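PDB 2JJN: cytochrome P450 113A1 from Saccharopolyspora erythraea, which hydroxylates the macrolactone ring of erythromycin D at C-12, using its heme, molecular oxygen and NADPH to make erythromycin C during antibiotic biosynthesis. Local coordinates for residues P261-A266 against F332-K337; R387-E390 against T396-L399; T36-Q41 against V316-R321. The protein carries 2 engineered substitutions. All coordinates share one frame; numbering follows the deposited sequence. Where two conformers were deposited one is given.

Interaction 1: P261-A266 against F332-K337. With SO4 (sulfate ion), chain D.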
ATOM      1  N   PRO A 261      -5.995  21.647  -9.651  1.00 18.01           N
ATOM      2  CA  PRO A 261      -4.707  22.046 -10.205  1.00 18.88           C
ATOM      3  C   PRO A 261      -4.123  23.321  -9.633  1.00 19.99           C
ATOM      4  O   PRO A 261      -2.961  23.566  -9.906  1.00 21.29           O
ATOM      5  CB  PRO A 261      -4.967  22.174 -11.721  1.00 20.04           C
ATOM      6  CG  PRO A 261      -6.446  22.493 -11.816  1.00 20.00           C
ATOM      7  CD  PRO A 261      -7.069  21.689 -10.680  1.00 18.57           C
ATOM      8  N   ALA A 262      -4.897  24.093  -8.836  1.00 21.44           N
ATOM      9  CA  ALA A 262      -4.304  25.270  -8.181  1.00 22.64           C
ATOM     10  C   ALA A 262      -3.171  24.829  -7.268  1.00 21.96           C
ATOM     11  O   ALA A 262      -2.253  25.612  -6.978  1.00 23.74           O
ATOM     12  CB  ALA A 262      -5.373  26.043  -7.371  1.00 23.44           C
ATOM     13  N   HIS A 263      -3.216  23.567  -6.784  1.00 20.90           N
ATOM     14  CA  HIS A 263      -2.177  23.119  -5.855  1.00 21.02           C
ATOM     15  C   HIS A 263      -0.818  22.965  -6.497  1.00 20.95           C
ATOM     16  O   HIS A 263       0.186  22.999  -5.788  1.00 20.42           O
ATOM     17  CB  HIS A 263      -2.566  21.799  -5.155  1.00 22.60           C
ATOM     18  CG  HIS A 263      -3.688  21.971  -4.187  1.00 24.37           C
ATOM     19  ND1 HIS A 263      -3.505  22.475  -2.906  1.00 26.34           N
ATOM     20  CD2 HIS A 263      -5.009  21.738  -4.318  1.00 26.07           C
ATOM     21  CE1 HIS A 263      -4.674  22.554  -2.302  1.00 26.89           C
ATOM     22  NE2 HIS A 263      -5.604  22.104  -3.127  1.00 26.39           N
ATOM     23  N   TRP A 264      -0.770  22.767  -7.809  1.00 20.56           N
ATOM     24  CA  TRP A 264       0.548  22.674  -8.444  1.00 20.38           C
ATOM     25  C   TRP A 264       1.361  23.949  -8.217  1.00 20.96           C
ATOM     26  O   TRP A 264       2.521  23.878  -7.835  1.00 21.64           O
ATOM     27  CB  TRP A 264       0.417  22.430  -9.950  1.00 20.44           C
ATOM     28  CG  TRP A 264      -0.106  21.119 -10.352  1.00 20.11           C
ATOM     29  CD1 TRP A 264      -1.301  20.886 -10.975  1.00 19.67           C
ATOM     30  CD2 TRP A 264       0.580  19.845 -10.293  1.00 18.51           C
ATOM     31  NE1 TRP A 264      -1.413  19.535 -11.316  1.00 18.92           N
ATOM     32  CE2 TRP A 264      -0.282  18.879 -10.887  1.00 17.76           C
ATOM     33  CE3 TRP A 264       1.837  19.435  -9.815  1.00 19.02           C
ATOM     34  CZ2 TRP A 264       0.057  17.536 -11.020  1.00 18.86           C
ATOM     35  CZ3 TRP A 264       2.191  18.057  -9.961  1.00 18.64           C
ATOM     36  CH2 TRP A 264       1.311  17.141 -10.583  1.00 19.32           C
ATOM     37  N   ASP A 265       0.762  25.119  -8.493  1.00 23.15           N
ATOM     38  CA  ASP A 265       1.521  26.353  -8.321  1.00 24.47           C
ATOM     39  C   ASP A 265       1.795  26.623  -6.840  1.00 22.87           C
ATOM     40  O   ASP A 265       2.859  27.159  -6.484  1.00 24.06           O
ATOM     41  CB  ASP A 265       0.775  27.537  -8.955  1.00 25.68           C
ATOM     42  CG  ASP A 265       0.974  27.624 -10.468  1.00 30.92           C
ATOM     43  OD1 ASP A 265       1.781  26.867 -11.070  1.00 28.63           O
ATOM     44  OD2 ASP A 265       0.340  28.522 -11.071  1.00 36.41           O
ATOM     45  N   ALA A 266       0.856  26.239  -5.990  1.00 22.12           N
ATOM     46  CA  ALA A 266       1.054  26.456  -4.529  1.00 22.13           C
ATOM     47  C   ALA A 266       2.285  25.708  -4.020  1.00 22.68           C
ATOM     48  O   ALA A 266       3.126  26.235  -3.252  1.00 24.12           O
ATOM     49  CB  ALA A 266      -0.161  26.067  -3.788  1.00 22.83           C
ATOM     50  N   PHE A 332     -11.066  17.646  -1.053  1.00 12.44           N
ATOM     51  CA  PHE A 332      -9.614  17.502  -1.055  1.00 11.75           C
ATOM     52  C   PHE A 332      -9.035  18.786  -0.468  1.00 12.15           C
ATOM     53  O   PHE A 332      -9.127  19.866  -1.107  1.00 12.60           O
ATOM     54  CB  PHE A 332      -9.081  17.257  -2.483  1.00 11.29           C
ATOM     55  CG  PHE A 332      -7.592  17.167  -2.550  1.00 11.98           C
ATOM     56  CD1 PHE A 332      -6.952  16.075  -1.951  1.00 12.01           C
ATOM     57  CD2 PHE A 332      -6.816  18.194  -3.114  1.00 11.20           C
ATOM     58  CE1 PHE A 332      -5.617  15.999  -1.980  1.00 12.31           C
ATOM     59  CE2 PHE A 332      -5.418  18.104  -3.130  1.00 12.96           C
ATOM     60  CZ  PHE A 332      -4.830  16.989  -2.561  1.00 13.93           C
ATOM     61  N   ASP A 333      -8.462  18.706   0.735  1.00 11.55           N
ATOM     62  CA  ASP A 333      -7.986  19.909   1.456  1.00 12.92           C
ATOM     63  C   ASP A 333      -6.686  19.610   2.224  1.00 13.21           C
ATOM     64  O   ASP A 333      -6.734  19.160   3.351  1.00 14.48           O
ATOM     65  CB  ASP A 333      -9.040  20.421   2.435  1.00 13.69           C
ATOM     66  CG  ASP A 333      -8.621  21.739   3.083  1.00 16.37           C
ATOM     67  OD1 ASP A 333      -7.550  22.278   2.760  1.00 16.72           O
ATOM     68  OD2 ASP A 333      -9.419  22.225   3.924  1.00 21.09           O
ATOM     69  N   PRO A 334      -5.535  19.813   1.573  1.00 13.52           N
ATOM     70  CA  PRO A 334      -4.267  19.581   2.257  1.00 15.68           C
ATOM     71  C   PRO A 334      -4.061  20.421   3.514  1.00 17.80           C
ATOM     72  O   PRO A 334      -3.212  20.083   4.340  1.00 18.84           O
ATOM     73  CB  PRO A 334      -3.235  19.968   1.205  1.00 15.24           C
ATOM     74  CG  PRO A 334      -3.917  19.787  -0.110  1.00 15.90           C
ATOM     75  CD  PRO A 334      -5.368  20.146   0.142  1.00 14.05           C
ATOM     76  N   SER A 335      -4.846  21.475   3.657  1.00 19.20           N
ATOM     77  CA  SER A 335      -4.725  22.301   4.872  1.00 22.30           C
ATOM     78  C   SER A 335      -5.409  21.732   6.112  1.00 24.49           C
ATOM     79  O   SER A 335      -5.226  22.278   7.231  1.00 25.45           O
ATOM     80  CB  SER A 335      -5.209  23.734   4.593  1.00 22.06           C
ATOM     81  OG  SER A 335      -6.618  23.800   4.708  1.00 25.86           O
ATOM     82  N   ARG A 336      -6.182  20.651   5.973  1.00 26.21           N
ATOM     83  CA  ARG A 336      -6.913  20.142   7.138  1.00 28.69           C
ATOM     84  C   ARG A 336      -5.963  19.773   8.284  1.00 32.26           C
ATOM     85  O   ARG A 336      -4.851  19.315   8.063  1.00 33.23           O
ATOM     86  CB  ARG A 336      -7.944  19.039   6.769  1.00 29.17           C
ATOM     87  CG  ARG A 336      -7.434  17.855   6.075  1.00 28.18           C
ATOM     88  CD  ARG A 336      -8.546  16.787   5.998  1.00 23.51           C
ATOM     89  NE  ARG A 336      -9.473  17.028   4.903  1.00 15.64           N
ATOM     90  CZ  ARG A 336     -10.787  17.225   5.048  1.00 15.99           C
ATOM     91  NH1 ARG A 336     -11.344  17.225   6.288  1.00 17.74           N
ATOM     92  NH2 ARG A 336     -11.562  17.387   3.963  1.00 14.54           N
ATOM     93  N   LYS A 337      -6.376  20.053   9.514  1.00 36.27           N
ATOM     94  CA  LYS A 337      -5.499  19.838  10.651  1.00 39.80           C
ATOM     95  C   LYS A 337      -5.565  18.400  11.157  1.00 41.52           C
ATOM     96  O   LYS A 337      -4.522  17.804  11.454  1.00 42.08           O
ATOM     97  CB  LYS A 337      -5.833  20.810  11.788  1.00 40.71           C
ATOM     98  CG  LYS A 337      -5.092  22.157  11.728  1.00 42.29           C
ATOM     99  CD  LYS A 337      -5.641  23.080  10.645  1.00 44.87           C
ATOM    100  CE  LYS A 337      -5.176  24.538  10.821  1.00 45.10           C
ATOM    101  NZ  LYS A 337      -3.683  24.719  10.725  1.00 47.44           N
TER
HETATM  102  S   SO4 D 414     -10.625  17.026   9.739  0.80 33.87           S
HETATM  103  O1  SO4 D 414     -10.405  18.293   9.054  0.80 35.96           O
HETATM  104  O2  SO4 D 414     -10.307  15.908   8.830  0.80 33.66           O
HETATM  105  O3  SO4 D 414     -12.000  17.055  10.213  0.80 32.29           O
HETATM  106  O4  SO4 D 414      -9.711  16.880  10.863  0.80 38.44           O
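The imidazole of His-263 meets both Phe-332 and Pro-334, and this contact is carried by van der Waals and aromatic packing with no hydrogen bond across it. Phe-332 offers its ring edge to the imidazole face in a T-shaped pair, the planes at 83° and the ring centroids 5.4 Å apart; Phe-332 CE2 comes 3.8 Å from His-263 CD2. The proline ring approaches obliquely, with Pro-334 CD 3.5 Å from His-263 CE1. Pro-334 CD also lies over the rim of one face of Phe-332, so the two residues form a continuous apolar surface for the histidine. Phe-332 reaches this place with CG anti to its backbone N (chi1 177°).

Further out, Asp-333 shapes the loop. Its OD1 accepts from Ser-335 OG at 2.6 Å and, in an Asx turn, from Ser-335 N at 3.0 Å, both from the same face of the carboxylate. A type I turn runs from Asp-333 to Arg-336. The Arg-336 guanidinium forms a salt bridge with Glu-280 of helix 274-284, and its NH1 donates at 3.0 Å to O2 of a sulfate ion that probably came from the crystallisation liquor.

Glu-280 and Arg-283 are the conserved pair of the K-helix ExxR motif; with Arg-336, at the PERF-motif position, they fit the Glu-Arg-Arg triad characteristic of the cytochrome P450 fold.

Interaction 2: R387-E390 against T396-L399. With SO4 (sulfate ion), chain C.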
ATOM      1  N   ARG A 387      -7.297   2.861 -17.175  1.00 20.36           N
ATOM      2  CA  ARG A 387      -7.512   1.494 -16.787  1.00 19.92           C
ATOM      3  C   ARG A 387      -7.314   1.388 -15.269  1.00 18.60           C
ATOM      4  O   ARG A 387      -6.205   1.294 -14.788  1.00 19.70           O
ATOM      5  CB  ARG A 387      -6.526   0.568 -17.485  1.00 21.78           C
ATOM      6  CG  ARG A 387      -6.990   0.019 -18.835  0.50 25.15           C
ATOM      7  CD  ARG A 387      -6.267   0.655 -20.003  0.50 29.63           C
ATOM      8  NE  ARG A 387      -4.810   0.536 -19.923  0.50 30.55           N
ATOM      9  CZ  ARG A 387      -4.002   0.553 -20.978  0.50 32.57           C
ATOM     10  NH1 ARG A 387      -4.504   0.668 -22.206  0.50 34.63           N
ATOM     11  NH2 ARG A 387      -2.692   0.446 -20.813  0.50 32.02           N
ATOM     12  N   HIS A 388      -8.418   1.408 -14.544  1.00 17.74           N
ATOM     13  CA  HIS A 388      -8.381   1.282 -13.079  1.00 16.73           C
ATOM     14  C   HIS A 388      -8.193  -0.154 -12.673  1.00 17.81           C
ATOM     15  O   HIS A 388      -8.675  -1.088 -13.369  1.00 19.32           O
ATOM     16  CB  HIS A 388      -9.708   1.766 -12.494  1.00 15.74           C
ATOM     17  CG  HIS A 388      -9.880   3.237 -12.534  1.00 18.55           C
ATOM     18  ND1 HIS A 388     -10.018   3.993 -11.391  1.00 18.97           N
ATOM     19  CD2 HIS A 388      -9.933   4.103 -13.572  1.00 17.63           C
ATOM     20  CE1 HIS A 388     -10.179   5.259 -11.724  1.00 21.91           C
ATOM     21  NE2 HIS A 388     -10.124   5.355 -13.040  1.00 20.76           N
ATOM     22  N   PHE A 389      -7.483  -0.369 -11.560  1.00 16.50           N
ATOM     23  CA  PHE A 389      -7.545  -1.681 -10.912  1.00 17.03           C
ATOM     24  C   PHE A 389      -9.002  -1.950 -10.504  1.00 16.51           C
ATOM     25  O   PHE A 389      -9.737  -1.046 -10.047  1.00 17.16           O
ATOM     26  CB  PHE A 389      -6.630  -1.726  -9.686  1.00 16.68           C
ATOM     27  CG  PHE A 389      -5.177  -1.733 -10.031  1.00 16.04           C
ATOM     28  CD1 PHE A 389      -4.557  -2.887 -10.488  1.00 18.11           C
ATOM     29  CD2 PHE A 389      -4.415  -0.580  -9.953  1.00 13.07           C
ATOM     30  CE1 PHE A 389      -3.224  -2.881 -10.818  1.00 15.90           C
ATOM     31  CE2 PHE A 389      -3.047  -0.569 -10.288  1.00 17.10           C
ATOM     32  CZ  PHE A 389      -2.466  -1.748 -10.767  1.00 17.68           C
ATOM     33  N   GLU A 390      -9.461  -3.176 -10.710  1.00 19.04           N
ATOM     34  CA  GLU A 390     -10.821  -3.499 -10.341  1.00 20.03           C
ATOM     35  C   GLU A 390     -10.906  -4.115  -8.958  1.00 20.29           C
ATOM     36  O   GLU A 390     -11.984  -4.193  -8.366  1.00 20.43           O
ATOM     37  CB  GLU A 390     -11.408  -4.504 -11.326  1.00 23.09           C
ATOM     38  CG  GLU A 390     -11.155  -4.146 -12.779  0.50 23.66           C
ATOM     39  CD  GLU A 390     -12.349  -4.394 -13.675  0.50 27.79           C
ATOM     40  OE1 GLU A 390     -13.100  -5.371 -13.440  0.50 29.32           O
ATOM     41  OE2 GLU A 390     -12.531  -3.598 -14.616  0.50 28.98           O
ATOM     42  N   THR A 396      -4.789   3.332 -10.653  1.00 11.60           N
ATOM     43  CA  THR A 396      -4.845   2.986 -12.068  1.00 12.05           C
ATOM     44  C   THR A 396      -3.590   2.244 -12.482  1.00 12.96           C
ATOM     45  O   THR A 396      -2.495   2.484 -11.972  1.00 13.84           O
ATOM     46  CB  THR A 396      -5.067   4.215 -12.936  1.00 13.65           C
ATOM     47  OG1 THR A 396      -3.968   5.104 -12.799  1.00 13.66           O
ATOM     48  CG2 THR A 396      -6.379   4.937 -12.524  1.00 12.54           C
ATOM     49  N   ARG A 397      -3.763   1.365 -13.470  1.00 12.49           N
ATOM     50  CA  ARG A 397      -2.661   0.534 -13.931  1.00 14.56           C
ATOM     51  C   ARG A 397      -1.595   1.313 -14.717  1.00 12.50           C
ATOM     52  O   ARG A 397      -0.421   0.986 -14.679  1.00 13.80           O
ATOM     53  CB  ARG A 397      -3.197  -0.580 -14.828  1.00 15.93           C
ATOM     54  CG  ARG A 397      -4.100  -1.533 -14.049  1.00 19.83           C
ATOM     55  CD  ARG A 397      -5.140  -2.250 -14.925  1.00 27.59           C
ATOM     56  NE  ARG A 397      -4.492  -2.992 -15.996  1.00 29.00           N
ATOM     57  CZ  ARG A 397      -5.138  -3.524 -17.036  1.00 31.97           C
ATOM     58  NH1 ARG A 397      -6.455  -3.417 -17.143  1.00 33.37           N
ATOM     59  NH2 ARG A 397      -4.451  -4.176 -17.966  1.00 35.30           N
ATOM     60  N   HIS A 398      -2.078   2.333 -15.418  1.00 13.35           N
ATOM     61  CA  HIS A 398      -1.233   3.268 -16.123  1.00 13.67           C
ATOM     62  C   HIS A 398      -1.748   4.651 -15.916  1.00 12.84           C
ATOM     63  O   HIS A 398      -2.904   4.827 -15.518  1.00 14.03           O
ATOM     64  CB  HIS A 398      -1.235   2.903 -17.603  1.00 14.99           C
ATOM     65  CG  HIS A 398      -0.567   1.590 -17.836  1.00 17.06           C
ATOM     66  ND1 HIS A 398       0.800   1.452 -17.764  1.00 18.10           N
ATOM     67  CD2 HIS A 398      -1.074   0.342 -17.997  1.00 16.39           C
ATOM     68  CE1 HIS A 398       1.120   0.173 -17.898  1.00 21.71           C
ATOM     69  NE2 HIS A 398       0.003  -0.519 -18.071  1.00 20.18           N
ATOM     70  N   LEU A 399      -0.926   5.640 -16.196  1.00 12.36           N
ATOM     71  CA  LEU A 399      -1.387   7.019 -16.078  1.00 11.61           C
ATOM     72  C   LEU A 399      -0.653   7.852 -17.142  1.00 12.09           C
ATOM     73  O   LEU A 399       0.370   8.480 -16.893  1.00 10.24           O
ATOM     74  CB  LEU A 399      -1.062   7.573 -14.654  1.00 11.65           C
ATOM     75  CG  LEU A 399      -1.851   8.872 -14.416  1.00 12.05           C
ATOM     76  CD1 LEU A 399      -3.341   8.589 -14.110  1.00 11.75           C
ATOM     77  CD2 LEU A 399      -1.231   9.722 -13.263  1.00 13.02           C
TER
HETATM   78  S   SO4 C 413     -11.026   8.072 -15.739  0.80 28.99           S
HETATM   79  O1  SO4 C 413     -10.394   8.159 -17.044  0.80 29.80           O
HETATM   80  O2  SO4 C 413     -10.921   6.706 -15.276  0.80 31.96           O
HETATM   81  O3  SO4 C 413     -12.432   8.453 -15.833  0.80 32.48           O
HETATM   82  O4  SO4 C 413     -10.408   8.997 -14.782  0.80 33.80           O
HETATM   83  O   HOH W   1      -4.556   3.555 -17.436  1.00 26.25           O
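Arg-387 and Arg-397 join backbones where the loop between strands 378-379 and 400-402 folds back on itself like a hairpin, near the C-terminal end of the P450 fold. Arg-397 N donates to Arg-387 O at 2.8 Å, almost straight at 173°, and His-388 and Thr-396 form a single beta bridge. A water completes this pairing: it accepts from Arg-387 N and donates to His-398 O. His-398 O also accepts from Thr-396 OG1 at 2.9 Å, which fixes the rotation of that hydroxyl.

Two CH-pi contacts flank the paired backbones, one on either side. Thr-396 CG2 sits over the centre of the His-388 imidazole, 3.7 Å from its centroid, while Arg-397 CG lies over one face of the Phe-389 ring, displaced toward the rim. Phe-389 also packs on Trp-165, Ser-166 and Leu-169 of helix 165-171.

Charged groups border the contact. Arg-387 is salt-bridged to Glu-384, and His-398 ND1 is hydrogen-bonded to Asp-134. In one of two modelled conformers, and so only tentatively, the Arg-387 guanidinium stands nearly perpendicular to the His-398 ring. At the edge of the imidazole whose face carries Thr-396 CG2, His-388 NE2 donates to sulfate O2 at 2.7 Å.

Interaction 3: T36-Q41 against V316-R321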
ATOM      1  N   THR A  36     -23.882   5.198   1.385  1.00 19.75           N
ATOM      2  CA  THR A  36     -25.197   4.659   1.738  1.00 20.95           C
ATOM      3  C   THR A  36     -25.079   3.582   2.815  1.00 20.07           C
ATOM      4  O   THR A  36     -25.941   3.481   3.708  1.00 20.61           O
ATOM      5  CB  THR A  36     -25.944   4.127   0.518  1.00 21.38           C
ATOM      6  OG1 THR A  36     -25.233   3.024  -0.062  0.50 23.36           O
ATOM      7  CG2 THR A  36     -26.167   5.242  -0.509  0.50 21.39           C
ATOM      8  N   MET A  37     -24.028   2.777   2.753  1.00 19.41           N
ATOM      9  CA  MET A  37     -23.866   1.696   3.711  1.00 19.01           C
ATOM     10  C   MET A  37     -23.471   2.244   5.067  1.00 18.44           C
ATOM     11  O   MET A  37     -23.944   1.751   6.098  1.00 19.13           O
ATOM     12  CB  MET A  37     -22.797   0.695   3.227  1.00 17.28           C
ATOM     13  CG  MET A  37     -23.146  -0.028   1.883  1.00 19.15           C
ATOM     14  SD  MET A  37     -24.676  -0.994   2.043  1.00 19.67           S
ATOM     15  CE  MET A  37     -23.971  -2.414   2.889  1.00 18.16           C
ATOM     16  N   ARG A  38     -22.634   3.268   5.089  1.00 19.52           N
ATOM     17  CA  ARG A  38     -22.357   3.914   6.394  1.00 19.06           C
ATOM     18  C   ARG A  38     -23.647   4.370   7.083  1.00 20.17           C
ATOM     19  O   ARG A  38     -23.811   4.215   8.298  1.00 20.57           O
ATOM     20  CB  ARG A  38     -21.440   5.115   6.251  1.00 18.22           C
ATOM     21  CG  ARG A  38     -19.987   4.765   5.969  1.00 19.10           C
ATOM     22  CD  ARG A  38     -19.031   5.985   6.257  1.00 20.93           C
ATOM     23  NE  ARG A  38     -19.379   7.121   5.393  1.00 19.71           N
ATOM     24  CZ  ARG A  38     -19.040   7.255   4.101  1.00 21.73           C
ATOM     25  NH1 ARG A  38     -18.335   6.311   3.481  1.00 21.98           N
ATOM     26  NH2 ARG A  38     -19.412   8.341   3.393  1.00 21.22           N
ATOM     27  N   GLU A  39     -24.554   4.947   6.278  1.00 19.57           N
ATOM     28  CA  GLU A  39     -25.837   5.394   6.822  1.00 23.13           C
ATOM     29  C   GLU A  39     -26.773   4.262   7.236  1.00 21.97           C
ATOM     30  O   GLU A  39     -27.276   4.256   8.366  1.00 24.27           O
ATOM     31  CB  GLU A  39     -26.527   6.393   5.888  1.00 22.25           C
ATOM     32  CG  GLU A  39     -27.918   6.831   6.384  0.70 25.36           C
ATOM     33  CD  GLU A  39     -28.705   7.687   5.377  0.70 27.25           C
ATOM     34  OE1 GLU A  39     -28.090   8.435   4.590  0.70 30.50           O
ATOM     35  OE2 GLU A  39     -29.959   7.641   5.415  0.70 33.98           O
ATOM     36  N   LYS A  40     -26.975   3.290   6.337  1.00 20.97           N
ATOM     37  CA  LYS A  40     -28.064   2.334   6.453  1.00 20.72           C
ATOM     38  C   LYS A  40     -27.661   0.920   6.864  1.00 19.66           C
ATOM     39  O   LYS A  40     -28.513   0.154   7.313  1.00 20.80           O
ATOM     40  CB  LYS A  40     -28.838   2.298   5.124  1.00 21.86           C
ATOM     41  CG  LYS A  40     -29.631   3.581   4.858  0.50 21.49           C
ATOM     42  CD  LYS A  40     -30.484   3.507   3.604  0.50 23.55           C
ATOM     43  CE  LYS A  40     -31.425   4.703   3.555  0.50 26.43           C
ATOM     44  NZ  LYS A  40     -31.951   5.007   2.198  0.50 29.29           N
ATOM     45  N   GLN A  41     -26.389   0.525   6.650  1.00 14.88           N
ATOM     46  CA  GLN A  41     -26.013  -0.870   6.911  1.00 13.10           C
ATOM     47  C   GLN A  41     -24.486  -0.872   7.149  1.00 11.87           C
ATOM     48  O   GLN A  41     -23.705  -1.342   6.335  1.00 12.49           O
ATOM     49  CB  GLN A  41     -26.380  -1.746   5.702  1.00 13.88           C
ATOM     50  CG  GLN A  41     -26.259  -3.241   5.921  1.00 15.54           C
ATOM     51  CD  GLN A  41     -27.415  -3.833   6.707  1.00 17.90           C
ATOM     52  OE1 GLN A  41     -28.191  -4.653   6.169  1.00 20.49           O
ATOM     53  NE2 GLN A  41     -27.528  -3.448   7.985  1.00 15.81           N
ATOM     54  N   VAL A 316     -11.089   1.054   4.986  1.00 16.70           N
ATOM     55  CA  VAL A 316     -10.383   2.312   5.279  1.00 17.90           C
ATOM     56  C   VAL A 316     -10.871   3.451   4.347  1.00 17.25           C
ATOM     57  O   VAL A 316     -10.980   4.603   4.753  1.00 19.01           O
ATOM     58  CB  VAL A 316      -8.863   2.093   5.239  1.00 20.22           C
ATOM     59  CG1 VAL A 316      -8.110   3.400   5.014  0.70 19.61           C
ATOM     60  CG2 VAL A 316      -8.448   1.455   6.597  0.70 18.64           C
ATOM     61  N   LEU A 317     -11.163   3.131   3.090  1.00 18.08           N
ATOM     62  CA  LEU A 317     -11.663   4.154   2.162  1.00 17.51           C
ATOM     63  C   LEU A 317     -12.941   4.760   2.691  1.00 19.13           C
ATOM     64  O   LEU A 317     -13.103   5.989   2.626  1.00 18.95           O
ATOM     65  CB  LEU A 317     -11.909   3.527   0.801  1.00 18.42           C
ATOM     66  CG  LEU A 317     -12.583   4.464  -0.209  1.00 19.08           C
ATOM     67  CD1 LEU A 317     -11.681   5.721  -0.480  1.00 22.66           C
ATOM     68  CD2 LEU A 317     -12.839   3.701  -1.502  1.00 23.41           C
ATOM     69  N   SER A 318     -13.856   3.926   3.197  1.00 18.34           N
ATOM     70  CA  SER A 318     -15.106   4.475   3.733  1.00 18.72           C
ATOM     71  C   SER A 318     -14.850   5.277   5.014  1.00 18.74           C
ATOM     72  O   SER A 318     -15.401   6.376   5.202  1.00 18.40           O
ATOM     73  CB  SER A 318     -16.016   3.294   4.012  1.00 18.61           C
ATOM     74  OG  SER A 318     -17.291   3.727   4.527  1.00 18.18           O
ATOM     75  N   ALA A 319     -14.027   4.732   5.909  1.00 17.39           N
ATOM     76  CA  ALA A 319     -13.653   5.461   7.150  1.00 17.53           C
ATOM     77  C   ALA A 319     -13.092   6.806   6.827  1.00 18.48           C
ATOM     78  O   ALA A 319     -13.390   7.796   7.519  1.00 18.84           O
ATOM     79  CB  ALA A 319     -12.618   4.636   7.951  1.00 18.82           C
ATOM     80  N   ASN A 320     -12.225   6.876   5.798  1.00 18.13           N
ATOM     81  CA  ASN A 320     -11.572   8.153   5.464  1.00 17.49           C
ATOM     82  C   ASN A 320     -12.550   9.184   4.877  1.00 17.61           C
ATOM     83  O   ASN A 320     -12.233  10.353   4.824  1.00 19.74           O
ATOM     84  CB  ASN A 320     -10.465   7.902   4.455  1.00 18.18           C
ATOM     85  CG  ASN A 320      -9.208   7.242   5.056  1.00 18.67           C
ATOM     86  OD1 ASN A 320      -9.119   6.956   6.249  1.00 20.20           O
ATOM     87  ND2 ASN A 320      -8.229   6.980   4.159  1.00 18.66           N
ATOM     88  N   ARG A 321     -13.694   8.729   4.356  1.00 11.94           N
ATOM     89  CA  ARG A 321     -14.708   9.670   3.779  1.00 11.57           C
ATOM     90  C   ARG A 321     -15.905   9.827   4.742  1.00 12.93           C
ATOM     91  O   ARG A 321     -16.969  10.336   4.352  1.00 12.91           O
ATOM     92  CB  ARG A 321     -15.173   9.113   2.431  1.00 11.45           C
ATOM     93  CG  ARG A 321     -14.041   8.988   1.401  1.00 13.40           C
ATOM     94  CD  ARG A 321     -13.330  10.307   1.094  1.00 10.60           C
ATOM     95  NE  ARG A 321     -12.558  10.173  -0.125  1.00 11.77           N
ATOM     96  CZ  ARG A 321     -12.945  10.597  -1.335  1.00 11.70           C
ATOM     97  NH1 ARG A 321     -14.074  11.280  -1.477  1.00 14.43           N
ATOM     98  NH2 ARG A 321     -12.187  10.374  -2.404  1.00 11.87           N
TER
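Two helices of the P450 fold are linked here through Arg-38, whose side chain reaches buried Ser-318 and Arg-321: helix 27-40, the first helix of the chain, and the short helix 316-320 that follows strand 311-315 of the mixed sheet. In P450 terms these correspond to the A and K' helices. Arg-38 meets the side chain of Ser-318 and the backbone of Arg-321.

The principal bond runs from Arg-38 NH1 to Ser-318 OG, 3.0 Å long with an N-H...O angle of 166°. The hydroxyl lies in the guanidinium plane, at its edge, so the N-H points straight at the oxygen. Ser-318 OG is anti to its backbone N (chi1 -179°), which carries it out toward helix 27-40. In the connection between strand 51-53 and helix 56-64, Phe-54 O takes a bond from the same serine hydroxyl and Arg-55 NE donates to Arg-38 O, so the guanidinium is linked to that connection only indirectly, through the serine.

The arginine chain turns at chi3 (-61°), and its aliphatic part passes close by the same hydroxyl, with Arg-38 CG 3.2 Å from Ser-318 OG. Beside this polar link Leu-317 packs on Leu-30, Leu-31 and Leu-34 of helix 27-40, while the Arg-321 guanidinium turns elsewhere, to a salt bridge with Asp-330.

Carbonyl groups near the end of helix 316-320 probably add an electrostatic attraction: Arg-321 O stands over one face of the Arg-38 guanidinium, 3.3 Å from Arg-38 NH2, at an angle too poor for a hydrogen bond.

From the N terminus, helix 27-40 supplies the first half of interaction 3, which waits some 275 residues for its partner, helix 316-320. Within that long loop, 261-266 opens interaction 1; it closes at 332-337, beyond 316-321, so the two contacts cross. Interaction 3 ties the first helix to the short helix that continues strand 311-315, the central strand of the mixed sheet, whereas interaction 1 joins helix 262-269 to the loop leading toward helix 356-374. Interaction 2 opens after both have closed and shuts a short loop just before strand 400-402. The three centres lie 23 to 24 Å apart, and none of the contacts touches another.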